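Local coordinates for protein farnesyltransferase, putative (Trypanosoma cruzi, PDB 3WCA) that probably condenses two molecules of farnesyl diphosphate into squalene, with magnesium and NAD(P)H, the step that commits the isoprenoid pathway toward lanosterol, at residues M74-V78 and E79-R83; D208-E211 and D212-V216; D233-A236 and F237-E240. The protein carries 1 engineered substitution. One frame throughout, in Å; residues are numbered along the deposited sequence.

Interaction 1 (M74-V78 and E79-R83). Engineered in segment 79-83: Glu79 (natural residue Asp).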
loop_
_atom_site.group_PDB
_atom_site.type_symbol
_atom_site.label_atom_id
_atom_site.label_comp_id
_atom_site.label_asym_id
_atom_site.label_seq_id
_atom_site.Cartn_x
_atom_site.Cartn_y
_atom_site.Cartn_z
ATOM N N MET A 74 1.261 6.473 -18.947
ATOM C CA MET A 74 2.201 7.487 -19.408
ATOM C C MET A 74 2.090 7.822 -20.893
ATOM O O MET A 74 2.795 8.703 -21.387
ATOM C CB MET A 74 3.629 7.052 -19.083
ATOM C CG MET A 74 3.874 6.803 -17.598
ATOM S SD MET A 74 3.599 8.273 -16.576
ATOM C CE MET A 74 2.002 7.940 -15.951
ATOM N N SER A 75 1.214 7.128 -21.611
ATOM C CA SER A 75 1.054 7.407 -23.032
ATOM C C SER A 75 0.015 8.506 -23.258
ATOM O O SER A 75 -0.107 9.029 -24.368
ATOM C CB SER A 75 0.657 6.136 -23.798
ATOM O OG SER A 75 -0.650 5.714 -23.466
ATOM N N ILE A 76 -0.728 8.859 -22.210
ATOM C CA ILE A 76 -1.738 9.911 -22.323
ATOM C C ILE A 76 -1.262 11.191 -21.644
ATOM O O ILE A 76 -0.628 11.147 -20.583
ATOM C CB ILE A 76 -3.098 9.485 -21.711
ATOM C CG1 ILE A 76 -2.918 9.072 -20.252
ATOM C CG2 ILE A 76 -3.700 8.343 -22.521
ATOM C CD1 ILE A 76 -4.213 8.692 -19.571
ATOM N N PRO A 77 -1.581 12.352 -22.246
ATOM C CA PRO A 77 -1.226 13.700 -21.789
ATOM C C PRO A 77 -1.570 14.004 -20.336
ATOM O O PRO A 77 -2.622 13.602 -19.842
ATOM C CB PRO A 77 -1.994 14.608 -22.753
ATOM C CG PRO A 77 -2.118 13.776 -23.990
ATOM C CD PRO A 77 -2.472 12.431 -23.417
ATOM N N VAL A 78 -0.682 14.738 -19.670
ATOM C CA VAL A 78 -0.887 15.118 -18.283
ATOM C C VAL A 78 -2.089 16.048 -18.114
ATOM O O VAL A 78 -2.851 15.910 -17.153
ATOM C CB VAL A 78 0.356 15.809 -17.701
ATOM C CG1 VAL A 78 0.092 16.234 -16.259
ATOM C CG2 VAL A 78 1.544 14.866 -17.766
ATOM N N GLU A 79 -2.273 16.994 -19.034
ATOM C CA GLU A 79 -3.412 17.897 -18.911
ATOM C C GLU A 79 -4.697 17.063 -18.953
ATOM O O GLU A 79 -5.721 17.445 -18.390
ATOM C CB GLU A 79 -3.404 18.988 -20.012
ATOM C CG GLU A 79 -3.920 18.590 -21.402
ATOM C CD GLU A 79 -2.819 18.162 -22.361
ATOM O OE1 GLU A 79 -1.624 18.315 -22.022
ATOM O OE2 GLU A 79 -3.146 17.681 -23.465
ATOM N N PHE A 80 -4.636 15.907 -19.605
ATOM C CA PHE A 80 -5.800 15.029 -19.659
ATOM C C PHE A 80 -6.074 14.489 -18.247
ATOM O O PHE A 80 -7.223 14.352 -17.836
ATOM C CB PHE A 80 -5.551 13.846 -20.601
ATOM C CG PHE A 80 -6.649 12.814 -20.576
ATOM C CD1 PHE A 80 -7.725 12.897 -21.456
ATOM C CD2 PHE A 80 -6.632 11.784 -19.634
ATOM C CE1 PHE A 80 -8.775 11.969 -21.402
ATOM C CE2 PHE A 80 -7.675 10.853 -19.570
ATOM C CZ PHE A 80 -8.751 10.947 -20.457
ATOM N N LYS A 81 -5.008 14.185 -17.510
ATOM C CA LYS A 81 -5.139 13.648 -16.161
ATOM C C LYS A 81 -5.540 14.715 -15.149
ATOM O O LYS A 81 -6.351 14.458 -14.259
ATOM C CB LYS A 81 -3.827 12.984 -15.730
ATOM C CG LYS A 81 -3.401 11.817 -16.623
ATOM C CD LYS A 81 -2.007 11.346 -16.250
ATOM C CE LYS A 81 -1.508 10.216 -17.147
ATOM N NZ LYS A 81 -0.106 9.859 -16.760
ATOM N N LEU A 82 -4.975 15.911 -15.280
ATOM C CA LEU A 82 -5.303 17.001 -14.368
ATOM C C LEU A 82 -6.747 17.440 -14.590
ATOM O O LEU A 82 -7.381 18.041 -13.721
ATOM C CB LEU A 82 -4.360 18.180 -14.602
ATOM C CG LEU A 82 -2.877 17.886 -14.379
ATOM C CD1 LEU A 82 -2.049 19.138 -14.672
ATOM C CD2 LEU A 82 -2.666 17.422 -12.940
ATOM N N ARG A 83 -7.264 17.123 -15.767
ATOM C CA ARG A 83 -8.626 17.475 -16.134
ATOM C C ARG A 83 -9.637 16.448 -15.608
ATOM O O ARG A 83 -10.584 16.793 -14.904
ATOM C CB ARG A 83 -8.732 17.565 -17.663
ATOM C CG ARG A 83 -10.090 18.011 -18.201
ATOM C CD ARG A 83 -10.208 17.692 -19.693
ATOM N NE ARG A 83 -9.083 18.230 -20.462
ATOM C CZ ARG A 83 -8.447 17.568 -21.427
ATOM N NH1 ARG A 83 -8.817 16.334 -21.749
ATOM N NH2 ARG A 83 -7.434 18.135 -22.065
#
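Lys81 reaches from helix 78-84 back along the loop that leads into it, passing Val78, Pro77, Ile76 and Met74 in turn. Its CB rests on the carbonyl of its own helical turn, 3.4 Å from Val78 O, and CG lies 3.8 Å from Pro77 O. With CG anti to the carbonyl carbon (chi1 -61°) and every later torsion extended, the chain is straight. The side chains of Lys81 and Ile76 cross at about a right angle, with Lys81 CE 3.6 Å from Ile76 CG1. At the tip, NZ is hydrogen-bonded to Glu71 O and Asp73 O, around the C-terminal end of helix 51-72. Met74 bends over this ammonium so that CE is 3.0 Å from Lys81 NZ, too close for an easy fit, and the exact place of that methyl is doubtful.

The helix start is held mainly by backbone. Pro77 occupies the N-cap position, and its O receives weak bonds from Phe80 N and Lys81 N. A firmer one, 2.8 Å and 163°, runs from Leu82 N to Val78 O. Among the apolar side chains, Ile76 CD1 meets Phe80 CD2 at 3.9 Å, and Val78 CG1 lies beside Leu82 CG, also at 3.9 Å. The engineered Glu79 bends at chi2, bringing OE2 up to Pro77 CB.

Glu71 and Asp72, with Asp68, bind magnesium as the first aspartate-rich motif of the family. A buried lysine on the carbonyls of Glu71, itself a magnesium ligand, and Asp73 ties helix 78-84 to that motif's end, and its positive charge would probably suit the negative pole of helix 51-72.

Interaction 2 (D208-E211 and D212-V216)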
loop_
_atom_site.group_PDB
_atom_site.type_symbol
_atom_site.label_atom_id
_atom_site.label_comp_id
_atom_site.label_asym_id
_atom_site.label_seq_id
_atom_site.Cartn_x
_atom_site.Cartn_y
_atom_site.Cartn_z
ATOM N N ASP A 208 10.111 -2.865 -5.258
ATOM C CA ASP A 208 9.984 -2.666 -6.702
ATOM C C ASP A 208 10.925 -1.653 -7.349
ATOM O O ASP A 208 10.708 -1.254 -8.490
ATOM C CB ASP A 208 8.536 -2.287 -7.056
ATOM C CG ASP A 208 7.528 -3.353 -6.637
ATOM O OD1 ASP A 208 7.917 -4.534 -6.542
ATOM O OD2 ASP A 208 6.343 -3.008 -6.415
ATOM N N PHE A 209 11.972 -1.242 -6.637
ATOM C CA PHE A 209 12.915 -0.274 -7.192
ATOM C C PHE A 209 13.387 -0.573 -8.615
ATOM O O PHE A 209 13.230 0.255 -9.508
ATOM C CB PHE A 209 14.151 -0.147 -6.301
ATOM C CG PHE A 209 15.221 0.751 -6.877
ATOM C CD1 PHE A 209 15.148 2.129 -6.731
ATOM C CD2 PHE A 209 16.283 0.214 -7.601
ATOM C CE1 PHE A 209 16.111 2.956 -7.293
ATOM C CE2 PHE A 209 17.254 1.044 -8.168
ATOM C CZ PHE A 209 17.163 2.411 -8.012
ATOM N N TYR A 210 13.985 -1.744 -8.823
ATOM C CA TYR A 210 14.509 -2.098 -10.141
ATOM C C TYR A 210 13.449 -2.096 -11.229
ATOM O O TYR A 210 13.630 -1.499 -12.289
ATOM C CB TYR A 210 15.174 -3.471 -10.106
ATOM C CG TYR A 210 15.923 -3.814 -11.379
ATOM C CD1 TYR A 210 17.045 -3.082 -11.770
ATOM C CD2 TYR A 210 15.520 -4.878 -12.186
ATOM C CE1 TYR A 210 17.748 -3.401 -12.930
ATOM C CE2 TYR A 210 16.216 -5.205 -13.351
ATOM C CZ TYR A 210 17.328 -4.463 -13.713
ATOM O OH TYR A 210 18.025 -4.795 -14.854
ATOM N N GLU A 211 12.353 -2.791 -10.965
ATOM C CA GLU A 211 11.248 -2.874 -11.906
ATOM C C GLU A 211 10.740 -1.478 -12.253
ATOM O O GLU A 211 10.426 -1.192 -13.403
ATOM C CB GLU A 211 10.118 -3.698 -11.287
ATOM C CG GLU A 211 8.861 -3.800 -12.128
ATOM C CD GLU A 211 7.762 -4.538 -11.395
ATOM O OE1 GLU A 211 8.029 -5.654 -10.899
ATOM O OE2 GLU A 211 6.636 -4.004 -11.313
ATOM N N ASP A 212 10.663 -0.607 -11.256
ATOM C CA ASP A 212 10.179 0.745 -11.496
ATOM C C ASP A 212 11.141 1.613 -12.302
ATOM O O ASP A 212 10.720 2.330 -13.220
ATOM C CB ASP A 212 9.857 1.444 -10.170
ATOM C CG ASP A 212 8.645 0.835 -9.457
ATOM O OD1 ASP A 212 7.787 0.247 -10.142
ATOM O OD2 ASP A 212 8.544 0.962 -8.218
ATOM N N ILE A 213 12.430 1.545 -11.967
ATOM C CA ILE A 213 13.433 2.361 -12.646
ATOM C C ILE A 213 13.724 1.863 -14.064
ATOM O O ILE A 213 14.274 2.600 -14.886
ATOM C CB ILE A 213 14.752 2.404 -11.833
ATOM C CG1 ILE A 213 15.583 3.616 -12.249
ATOM C CG2 ILE A 213 15.565 1.129 -12.064
ATOM C CD1 ILE A 213 16.701 3.938 -11.273
ATOM N N CYS A 214 13.340 0.618 -14.336
ATOM C CA CYS A 214 13.554 -0.002 -15.641
ATOM C C CYS A 214 12.418 0.233 -16.626
ATOM O O CYS A 214 12.428 -0.328 -17.721
ATOM C CB CYS A 214 13.751 -1.512 -15.495
ATOM S SG CYS A 214 15.405 -2.046 -15.030
ATOM N N GLU A 215 11.436 1.043 -16.254
ATOM C CA GLU A 215 10.330 1.295 -17.165
ATOM C C GLU A 215 10.540 2.539 -18.009
ATOM O O GLU A 215 11.449 3.335 -17.750
ATOM C CB GLU A 215 9.014 1.370 -16.394
ATOM C CG GLU A 215 8.539 -0.009 -15.961
ATOM C CD GLU A 215 7.192 0.010 -15.283
ATOM O OE1 GLU A 215 6.672 -1.084 -14.968
ATOM O OE2 GLU A 215 6.653 1.113 -15.059
ATOM N N VAL A 216 9.704 2.689 -19.031
ATOM C CA VAL A 216 9.795 3.817 -19.952
ATOM C C VAL A 216 8.526 4.660 -19.934
ATOM O O VAL A 216 7.478 4.219 -20.405
ATOM C CB VAL A 216 10.013 3.330 -21.403
ATOM C CG1 VAL A 216 10.449 4.491 -22.286
ATOM C CG2 VAL A 216 11.031 2.199 -21.427
#
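Cys214 sets its sulfur over one face of the Tyr210 ring, one turn back along the short helix 209-213. SG sits 3.5 Å from the centroid of the Tyr210 ring and 17° off the ring normal, offset toward the CE1-CZ side, a true sulfur-aromatic contact. A chi1 of -171° places CG of Tyr210 beside its own carbonyl carbon, which sends the ring toward the following turn, where Cys214 lies. The buried pair Phe209 and Ile213 is tightly packed: side by side and pointing the same way, they meet at CZ and CD1, 3.6 Å apart. Two further rings, Trp222 and Phe301, pack against Phe209.

Backbone bonds run through the whole turn. Asp212 N reaches Asp208 O at 2.8 Å and Ile213 N reaches Phe209 O at 2.9 Å; Cys214 N to Tyr210 O, at 3.0 Å, is more bent (131°), as the chain leaves helical geometry there.

The other side is looser and acidic. Glu211 is exposed, its OE2 4.6 Å from the like-charged Asp212 OD1, and Glu215 runs extended with CG near Glu211 O. Arg219 offers Glu215 a weak, long ion pair. Asp208 and Asp212 frame the sequence Asp-Phe-Tyr-Glu-Asp, which matches the second aspartate-rich motif of squalene and phytoene synthases, with the Asp208 side chain about 6 Å from the bound thiodiphosphate analogue.

Interaction 3 (D233-A236 and F237-E240)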
loop_
_atom_site.group_PDB
_atom_site.type_symbol
_atom_site.label_atom_id
_atom_site.label_comp_id
_atom_site.label_asym_id
_atom_site.label_seq_id
_atom_site.Cartn_x
_atom_site.Cartn_y
_atom_site.Cartn_z
ATOM N N ASP A 233 23.274 9.947 -9.168
ATOM C CA ASP A 233 22.417 9.346 -10.184
ATOM C C ASP A 233 21.840 8.035 -9.664
ATOM O O ASP A 233 22.549 7.044 -9.516
ATOM C CB ASP A 233 23.197 9.088 -11.479
ATOM C CG ASP A 233 22.382 8.307 -12.502
ATOM O OD1 ASP A 233 21.138 8.413 -12.471
ATOM O OD2 ASP A 233 22.978 7.591 -13.341
ATOM N N LEU A 234 20.543 8.049 -9.391
ATOM C CA LEU A 234 19.825 6.893 -8.880
ATOM C C LEU A 234 20.052 5.680 -9.778
ATOM O O LEU A 234 20.233 4.557 -9.291
ATOM C CB LEU A 234 18.335 7.235 -8.802
ATOM C CG LEU A 234 17.439 6.509 -7.809
ATOM C CD1 LEU A 234 18.058 6.516 -6.422
ATOM C CD2 LEU A 234 16.082 7.202 -7.793
ATOM N N HIS A 235 20.050 5.912 -11.088
ATOM C CA HIS A 235 20.267 4.844 -12.056
ATOM C C HIS A 235 21.607 4.121 -11.870
ATOM O O HIS A 235 21.838 3.066 -12.462
ATOM C CB HIS A 235 20.196 5.400 -13.483
ATOM C CG HIS A 235 18.808 5.711 -13.951
ATOM N ND1 HIS A 235 18.049 6.731 -13.417
ATOM C CD2 HIS A 235 18.051 5.148 -14.923
ATOM C CE1 HIS A 235 16.886 6.785 -14.041
ATOM N NE2 HIS A 235 16.862 5.836 -14.959
ATOM N N ALA A 236 22.491 4.682 -11.050
ATOM C CA ALA A 236 23.797 4.066 -10.818
ATOM C C ALA A 236 23.680 2.776 -10.011
ATOM O O ALA A 236 24.540 1.900 -10.099
ATOM C CB ALA A 236 24.723 5.049 -10.099
ATOM N N PHE A 237 22.613 2.667 -9.227
ATOM C CA PHE A 237 22.382 1.485 -8.397
ATOM C C PHE A 237 22.146 0.223 -9.216
ATOM O O PHE A 237 22.112 -0.882 -8.675
ATOM C CB PHE A 237 21.189 1.714 -7.462
ATOM C CG PHE A 237 21.430 2.767 -6.411
ATOM C CD1 PHE A 237 22.721 3.232 -6.145
ATOM C CD2 PHE A 237 20.374 3.266 -5.658
ATOM C CE1 PHE A 237 22.949 4.176 -5.144
ATOM C CE2 PHE A 237 20.594 4.206 -4.660
ATOM C CZ PHE A 237 21.888 4.662 -4.401
ATOM N N LYS A 238 21.993 0.378 -10.523
ATOM C CA LYS A 238 21.763 -0.783 -11.368
ATOM C C LYS A 238 23.071 -1.498 -11.716
ATOM O O LYS A 238 23.062 -2.653 -12.159
ATOM C CB LYS A 238 21.029 -0.351 -12.644
ATOM C CG LYS A 238 19.623 0.195 -12.383
ATOM C CD LYS A 238 18.886 0.546 -13.670
ATOM C CE LYS A 238 19.427 1.816 -14.312
ATOM N NZ LYS A 238 18.670 2.180 -15.548
ATOM N N ASP A 239 24.187 -0.806 -11.481
ATOM C CA ASP A 239 25.537 -1.297 -11.795
ATOM C C ASP A 239 26.219 -1.949 -10.595
ATOM O O ASP A 239 26.231 -1.382 -9.507
ATOM C CB ASP A 239 26.389 -0.110 -12.282
ATOM C CG ASP A 239 27.744 -0.529 -12.858
ATOM O OD1 ASP A 239 28.393 -1.446 -12.312
ATOM O OD2 ASP A 239 28.178 0.083 -13.860
ATOM N N GLU A 240 26.790 -3.135 -10.784
ATOM C CA GLU A 240 27.498 -3.795 -9.686
ATOM C C GLU A 240 28.591 -2.862 -9.146
ATOM O O GLU A 240 28.969 -2.934 -7.977
ATOM C CB GLU A 240 28.137 -5.104 -10.160
ATOM C CG GLU A 240 29.109 -5.698 -9.145
ATOM C CD GLU A 240 29.653 -7.055 -9.554
ATOM O OE1 GLU A 240 29.914 -7.260 -10.760
ATOM O OE2 GLU A 240 29.836 -7.915 -8.662
#
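Leu234 and Phe237 meet within a short 3-10 segment, residues 234-238, which is led in by an Asx turn: Asp233 OD1 accepts from His235 N at 3.1 Å, the donor standing well above the carboxylate plane. Each backbone bond then spans three residues instead of four.

Phe237 comes first. Its N bonds to Leu234 O at 3.0 Å, the donor lying 42° out of the carbonyl plane, as the tight 3-10 winding brings it. The side chain turns back from there: chi1 of -67° sets CG beside the backbone N, the ring leans across Leu234, and CE2 meets Leu234 CD1 at 3.9 Å. Both residues are buried, and Ala246 and Cys249 of helix 243-258 touch the Phe237 side chain as well.

Lys238 follows on a more exposed side. Its N gives only a weak bond to His235 O. The aliphatic chain passes over that same carbonyl, CE coming to 3.3 Å from His235 O, and a bend at chi3 (-73°) carries the ammonium along the imidazole. There NZ lies at the ring edge, near its plane, 3.1 Å from His235 CD2. The two side chains run alongside, pointing the same way.

Asp239 comes just after the 3-10 residues. Its N donates to Ala236 O at 3.1 Å, again from above the carbonyl plane, while CB sits 3.5 Å from the same Ala236 O. The carboxylate turns onward to the next turn of chain, where OD1 accepts a hydrogen bond from Leu241 N.

In the fold
Interaction 1 lies at the surface, and interactions 2 and 3 are partly buried. Interactions 2 and 3 touch directly: Ile213 CG1 meets His235 NE2 at 3.7 Å, and Phe209 packs on Leu234 and Phe237, so the apolar side of helix 209-213 rests on the 3-10 segment. Interaction 1 stays apart, its nearest atoms about 5 Å from interaction 2; it follows the first aspartate-rich motif, and interaction 2 contains the sequence that matches the second. Their chemistry differs: a buried lysine on main-chain carbonyls in 74-83, an acidic face backed by aromatics in 208-216, and, farther from the annotated sites, a compact backbone turn in 233-240.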